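Local coordinates for nitrogen regulatory protein P-II (Thiomonas intermedia, PDB 5D4N), which binds adenine nucleotides and, as a carboxysome-associated PII-like protein regulated by bicarbonate, is probably an enzyme regulator like its relatives, at residues 10-15 against 93-98; 34-39 against 64-69. All blocks are in the same frame, centred on the assembly; numbering follows the deposited sequence.

From the N terminus the chain enters strand 7-17, passes through helix 21-31 and runs into strand 36-46, so residues 10-15 and 34-39 are laid down first. Contact 2 then closes a helix-free excursion of 24 residues when strand 63-70 returns antiparallel to 36-46. Helix 72-88 follows, and strand 92-100 brings residues 93-98 back beside 10-15, so that contact 1 closes a much longer loop of 77 residues with contact 2 wholly within it. The two do not cross. Strands 7-17 and 63-70 are neighbours in the middle of the sheet and join them: backbone bonds from Leu-12 and Ile-14 reach Ala-68 and Ile-66.

Contact 1 of 2, residues 10-15 against 93-98; sequences KKLEII and VFVHDI. With ADP (adenosine-5'-diphosphate), chain D; ACT (acetate ion), chain G.
The first and last strands of the ferredoxin-like fold, 7-17 and 92-100, meet here antiparallel, pairing Lys-11 with His-96 and Glu-13 with Phe-94. Each pair closes a two-bond ring between backbones; Glu-13 N lies 2.9 Å from Phe-94 O. Lys-11 O takes a second donor as well: His-96 N at 2.8 Å and, from the opposite face of the carbonyl plane, His-96 ND1 at 3.2 Å, which ties the imidazole to the neighbouring strand, 7-17. His-96 CG lies beside its own backbone N, anti to the carbonyl carbon (chi1 -65°), on the side of Lys-11 O. Lys-11 CE lies over one ring face, offset toward the rim, in a CH-pi contact 17° off the normal, and Glu-13 CD meets His-96 CE1 at 3.3 Å, with carboxylate and imidazole planes 57° apart. In this sheet the Lys-11, Glu-13, Phe-94 and His-96 face turns toward the other subunits. Lys-11 NZ reaches Glu-13 OE2 on its anti side at 3.1 Å, but its stronger polar partner is Glu-13 of the third subunit, while Glu-13 OE1 and His-96 NE2 both hold Lys-11 of the second subunit. An alanine at Glu-13 would probably leave both of these lysines, one in its own chain and one across the interface, short of a counter-charge, and His-96 CE1 without the carboxylate beside it. Toward ADP, Ile-15 CD1 touches Phe-94 CE2, and the edge of the phenyl ring at CZ comes within 3.5 Å of ADP C2. On the reverse face, covered by helix 72-88, Leu-12 CD2 packs alongside Val-95 CG2 at 3.8 Å, and Ile-14 lies beside Val-93. There Lys-10, bent at chi2, runs alongside Asp-97 and sets NZ on the syn lone pair of Asp-97 OD1, a 2.6 Å salt bridge.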
# COMPACT_ATOMS: atom_id res chain seq x y z
N LYS A 10 1.12 4.68 12.92
CA LYS A 10 2.11 4.45 11.86
C LYS A 10 1.69 3.20 11.11
O LYS A 10 0.95 2.36 11.66
CB LYS A 10 3.50 4.24 12.49
CG LYS A 10 4.02 5.48 13.26
CD LYS A 10 4.42 6.63 12.33
CE LYS A 10 4.84 7.82 13.18
NZ LYS A 10 5.39 8.92 12.36
N LYS A 11 2.08 3.07 9.84
CA LYS A 11 1.77 1.86 9.09
C LYS A 11 3.04 1.42 8.40
O LYS A 11 3.64 2.19 7.63
CB LYS A 11 0.67 2.09 8.05
CG LYS A 11 0.09 0.77 7.49
CD LYS A 11 -0.60 0.98 6.15
CE LYS A 11 0.36 1.16 5.00
NZ LYS A 11 -0.41 1.30 3.71
N LEU A 12 3.46 0.21 8.70
CA LEU A 12 4.64 -0.34 8.03
C LEU A 12 4.23 -1.14 6.82
O LEU A 12 3.22 -1.85 6.85
CB LEU A 12 5.38 -1.31 8.97
CG LEU A 12 5.82 -0.76 10.34
CD1 LEU A 12 6.64 -1.81 11.09
CD2 LEU A 12 6.60 0.50 10.19
N GLU A 13 5.04 -1.06 5.77
CA GLU A 13 4.94 -1.97 4.62
C GLU A 13 6.29 -2.70 4.63
O GLU A 13 7.33 -2.04 4.51
CB GLU A 13 4.76 -1.24 3.29
CG GLU A 13 3.35 -0.69 3.20
CD GLU A 13 3.03 0.08 1.92
OE1 GLU A 13 3.96 0.40 1.15
OE2 GLU A 13 1.83 0.38 1.72
N ILE A 14 6.29 -4.01 4.89
CA ILE A 14 7.53 -4.79 5.03
C ILE A 14 7.56 -5.74 3.85
O ILE A 14 6.71 -6.62 3.77
CB ILE A 14 7.51 -5.56 6.35
CG1 ILE A 14 7.33 -4.61 7.54
CG2 ILE A 14 8.80 -6.42 6.48
CD1 ILE A 14 6.77 -5.35 8.82
N ILE A 15 8.52 -5.55 2.93
CA ILE A 15 8.56 -6.36 1.71
C ILE A 15 9.74 -7.29 1.82
O ILE A 15 10.85 -6.84 2.03
CB ILE A 15 8.64 -5.48 0.44
CG1 ILE A 15 7.39 -4.53 0.38
CG2 ILE A 15 8.75 -6.40 -0.80
CD1 ILE A 15 7.50 -3.34 -0.65
N VAL A 93 11.59 -1.79 4.31
CA VAL A 93 10.51 -1.37 5.21
C VAL A 93 10.19 0.08 4.96
O VAL A 93 11.09 0.95 5.03
CB VAL A 93 10.77 -1.63 6.71
CG1 VAL A 93 9.56 -1.19 7.55
CG2 VAL A 93 11.09 -3.10 6.98
N PHE A 94 8.89 0.36 4.68
CA PHE A 94 8.44 1.73 4.48
C PHE A 94 7.56 2.12 5.65
O PHE A 94 6.58 1.41 5.93
CB PHE A 94 7.66 1.86 3.18
CG PHE A 94 8.37 1.41 1.93
CD1 PHE A 94 9.74 1.64 1.76
CD2 PHE A 94 7.68 0.73 0.92
CE1 PHE A 94 10.41 1.21 0.59
CE2 PHE A 94 8.34 0.33 -0.24
CZ PHE A 94 9.69 0.58 -0.41
N VAL A 95 7.88 3.22 6.30
CA VAL A 95 7.07 3.70 7.45
C VAL A 95 6.17 4.82 6.97
O VAL A 95 6.66 5.79 6.40
CB VAL A 95 7.94 4.19 8.64
CG1 VAL A 95 7.04 4.54 9.85
CG2 VAL A 95 9.01 3.14 9.01
N HIS A 96 4.85 4.67 7.19
CA HIS A 96 3.88 5.70 6.76
C HIS A 96 3.21 6.29 7.99
O HIS A 96 3.06 5.61 9.03
CB HIS A 96 2.72 5.02 5.97
CG HIS A 96 3.12 4.39 4.67
ND1 HIS A 96 3.85 3.21 4.64
CD2 HIS A 96 2.83 4.75 3.40
CE1 HIS A 96 4.00 2.91 3.35
NE2 HIS A 96 3.39 3.80 2.57
N ASP A 97 2.71 7.52 7.85
CA ASP A 97 1.84 8.11 8.84
C ASP A 97 0.44 7.80 8.34
O ASP A 97 0.15 7.92 7.14
CB ASP A 97 2.02 9.63 8.90
CG ASP A 97 3.25 10.01 9.67
OD1 ASP A 97 3.49 9.41 10.71
OD2 ASP A 97 3.91 10.99 9.29
N ILE A 98 -0.43 7.35 9.24
CA ILE A 98 -1.84 7.17 8.89
C ILE A 98 -2.70 7.68 10.03
O ILE A 98 -2.19 8.02 11.10
CB ILE A 98 -2.19 5.68 8.57
CG1 ILE A 98 -1.89 4.78 9.80
CG2 ILE A 98 -1.43 5.17 7.31
CD1 ILE A 98 -2.62 3.37 9.81
PB ADP D . 18.25 -7.91 -3.90
O1B ADP D . 19.41 -7.12 -3.63
O2B ADP D . 18.42 -9.29 -3.32
O3B ADP D . 18.04 -8.05 -5.39
PA ADP D . 16.58 -5.80 -2.56
O1A ADP D . 16.71 -5.83 -1.08
O2A ADP D . 17.35 -4.60 -3.15
O3A ADP D . 16.98 -7.20 -3.22
O5' ADP D . 15.04 -5.62 -2.93
C5' ADP D . 14.13 -6.69 -2.62
C4' ADP D . 12.73 -6.27 -2.99
O4' ADP D . 12.36 -5.10 -2.24
C3' ADP D . 12.57 -5.84 -4.45
O3' ADP D . 12.43 -6.95 -5.33
C2' ADP D . 11.30 -5.00 -4.37
O2' ADP D . 10.18 -5.85 -4.26
C1' ADP D . 11.48 -4.29 -3.02
N9 ADP D . 12.08 -2.96 -3.18
C8 ADP D . 13.41 -2.64 -3.18
N7 ADP D . 13.65 -1.38 -3.47
C5 ADP D . 12.39 -0.84 -3.67
C6 ADP D . 11.95 0.47 -3.97
N6 ADP D . 12.79 1.49 -4.22
N1 ADP D . 10.62 0.69 -4.02
C2 ADP D . 9.79 -0.34 -3.82
N3 ADP D . 10.08 -1.62 -3.56
C4 ADP D . 11.41 -1.80 -3.49
C ACT G . 14.67 0.69 4.79
O ACT G . 15.81 1.26 4.78
OXT ACT G . 14.25 -0.28 4.02
CH3 ACT G . 13.64 1.21 5.82

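Contact 2 of 2, residues 34-39 against 64-69. With AMP (adenosine monophosphate), chain F.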
# COMPACT_ATOMS: atom_id res chain seq x y z
N LYS A 34 -1.01 -5.77 16.99
CA LYS A 34 -2.30 -6.42 17.13
C LYS A 34 -2.84 -7.12 15.91
O LYS A 34 -3.70 -7.98 16.02
CB LYS A 34 -3.32 -5.48 17.81
CG LYS A 34 -2.95 -5.15 19.24
CD LYS A 34 -4.13 -5.36 20.17
CE LYS A 34 -3.92 -4.62 21.47
NZ LYS A 34 -3.12 -5.43 22.42
N GLY A 35 -2.32 -6.78 14.74
CA GLY A 35 -2.79 -7.40 13.52
C GLY A 35 -1.88 -7.05 12.36
O GLY A 35 -0.97 -6.22 12.49
N TYR A 36 -2.08 -7.74 11.24
CA TYR A 36 -1.31 -7.46 10.05
C TYR A 36 -2.02 -8.06 8.86
O TYR A 36 -2.86 -8.94 9.02
CB TYR A 36 0.16 -7.97 10.16
CG TYR A 36 0.30 -9.44 10.50
CD1 TYR A 36 0.06 -10.43 9.55
CD2 TYR A 36 0.68 -9.84 11.78
CE1 TYR A 36 0.22 -11.78 9.86
CE2 TYR A 36 0.85 -11.18 12.10
CZ TYR A 36 0.59 -12.15 11.15
OH TYR A 36 0.76 -13.48 11.45
N THR A 37 -1.72 -7.52 7.66
CA THR A 37 -2.31 -8.00 6.42
C THR A 37 -1.18 -8.36 5.47
O THR A 37 -0.23 -7.61 5.39
CB THR A 37 -3.20 -6.90 5.83
OG1 THR A 37 -4.27 -6.64 6.75
CG2 THR A 37 -3.79 -7.30 4.47
N ILE A 38 -1.28 -9.49 4.78
CA ILE A 38 -0.20 -9.93 3.89
C ILE A 38 -0.68 -9.97 2.46
O ILE A 38 -1.71 -10.59 2.15
CB ILE A 38 0.35 -11.30 4.35
CG1 ILE A 38 0.78 -11.27 5.85
CG2 ILE A 38 1.54 -11.70 3.44
CD1 ILE A 38 1.35 -12.53 6.40
N VAL A 39 0.05 -9.24 1.60
CA VAL A 39 -0.21 -9.20 0.15
C VAL A 39 0.80 -10.20 -0.41
O VAL A 39 2.01 -10.03 -0.27
CB VAL A 39 0.02 -7.79 -0.43
CG1 VAL A 39 -0.36 -7.76 -1.91
CG2 VAL A 39 -0.77 -6.72 0.36
N ILE A 64 6.50 -11.15 -0.54
CA ILE A 64 5.25 -10.76 0.10
C ILE A 64 5.41 -9.36 0.66
O ILE A 64 6.54 -8.88 0.86
CB ILE A 64 4.82 -11.75 1.24
CG1 ILE A 64 5.88 -11.77 2.39
CG2 ILE A 64 4.53 -13.14 0.70
CD1 ILE A 64 5.45 -12.54 3.63
N MET A 65 4.28 -8.70 0.95
CA MET A 65 4.31 -7.42 1.63
C MET A 65 3.43 -7.55 2.84
O MET A 65 2.24 -7.90 2.71
CB MET A 65 3.79 -6.27 0.74
CG MET A 65 3.77 -4.96 1.48
SD MET A 65 3.42 -3.53 0.43
CE MET A 65 1.71 -3.91 -0.12
N ILE A 66 4.02 -7.31 4.01
CA ILE A 66 3.25 -7.38 5.26
C ILE A 66 2.91 -5.94 5.60
O ILE A 66 3.82 -5.10 5.71
CB ILE A 66 4.09 -8.03 6.38
CG1 ILE A 66 4.46 -9.47 5.99
CG2 ILE A 66 3.26 -8.00 7.69
CD1 ILE A 66 5.52 -10.13 6.95
N ILE A 67 1.61 -5.66 5.78
CA ILE A 67 1.14 -4.32 6.11
C ILE A 67 0.79 -4.38 7.58
O ILE A 67 -0.04 -5.21 7.97
CB ILE A 67 -0.12 -3.95 5.28
CG1 ILE A 67 0.18 -3.93 3.77
CG2 ILE A 67 -0.70 -2.60 5.75
CD1 ILE A 67 -1.14 -3.89 2.92
N ALA A 68 1.40 -3.52 8.38
CA ALA A 68 1.14 -3.56 9.80
C ALA A 68 0.93 -2.18 10.38
O ALA A 68 1.86 -1.39 10.39
CB ALA A 68 2.29 -4.27 10.51
N ALA A 69 -0.32 -1.89 10.83
CA ALA A 69 -0.61 -0.62 11.51
C ALA A 69 -0.19 -0.80 12.95
O ALA A 69 -0.63 -1.74 13.63
CB ALA A 69 -2.11 -0.30 11.43
P AMP F . -9.99 -7.65 12.97
O1P AMP F . -9.15 -7.42 14.22
O2P AMP F . -10.72 -8.97 13.09
O3P AMP F . -10.87 -6.50 12.61
O5' AMP F . -8.94 -7.89 11.77
C5' AMP F . -9.44 -8.22 10.46
C4' AMP F . -8.32 -8.04 9.46
O4' AMP F . -7.93 -6.66 9.42
C3' AMP F . -7.03 -8.78 9.82
O3' AMP F . -7.10 -10.16 9.50
C2' AMP F . -6.01 -8.00 8.98
O2' AMP F . -6.10 -8.43 7.63
C1' AMP F . -6.54 -6.56 9.13
N9 AMP F . -5.90 -5.85 10.23
C8 AMP F . -6.32 -5.78 11.54
N7 AMP F . -5.50 -5.12 12.33
C5 AMP F . -4.46 -4.76 11.49
C6 AMP F . -3.26 -4.06 11.71
N6 AMP F . -2.90 -3.58 12.92
N1 AMP F . -2.46 -3.84 10.64
C2 AMP F . -2.82 -4.31 9.44
N3 AMP F . -3.91 -5.02 9.12
C4 AMP F . -4.70 -5.19 10.19
O HOH W 1 -0.95 -2.97 16.18
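Val-39 CG2 rests on Met-65 CE and Ile-67 CD1, 3.8 Å from each, at the close-packed end of this antiparallel pairing. The methionine lies alongside the valine, its thioether folded at chi3 (64°) to bring CE round, whereas the isoleucine slants across. On the opposite face, toward helix 21-31, Ile-38 CG2 rests on Ile-64 CB at 3.9 Å and Ile-38 CG1 runs beside Ile-66 CG1, while Tyr-36 adds chiefly its CB, against Ile-66 CG2 and Ala-68 CB. Four backbone bonds, two each for the pairs Val-39 with Met-65 and Thr-37 with Ile-67, hold this half; Ile-67 N to Thr-37 O, 2.7 Å, is nearly linear and lies almost along the C=O axis. The strands are the second and third of the ferredoxin-like fold, 36-46 and 63-70, between which PII proteins carry the T-loop. Beyond Tyr-36 they part, and Lys-34 and Ala-69 no longer touch: a water accepts from Lys-34 N and donates to Ala-69 O. AMP lies at this looser end. Ala-69 reads the adenine with its backbone, N donating to AMP N1 at 2.9 Å and O accepting from AMP N6. Thr-37 OG1, placed beside its own backbone N (chi1 -63°), donates to AMP N3 and accepts from AMP O2' at 2.7 Å, joining base to ribose. Gly-35 passes close by the base; a CB there would collide with AMP N7. Lys-105 and, from the third subunit, Ser-47 and Gly-91 complete the nucleotide's grip, while the Lys-34 side chain runs off exposed.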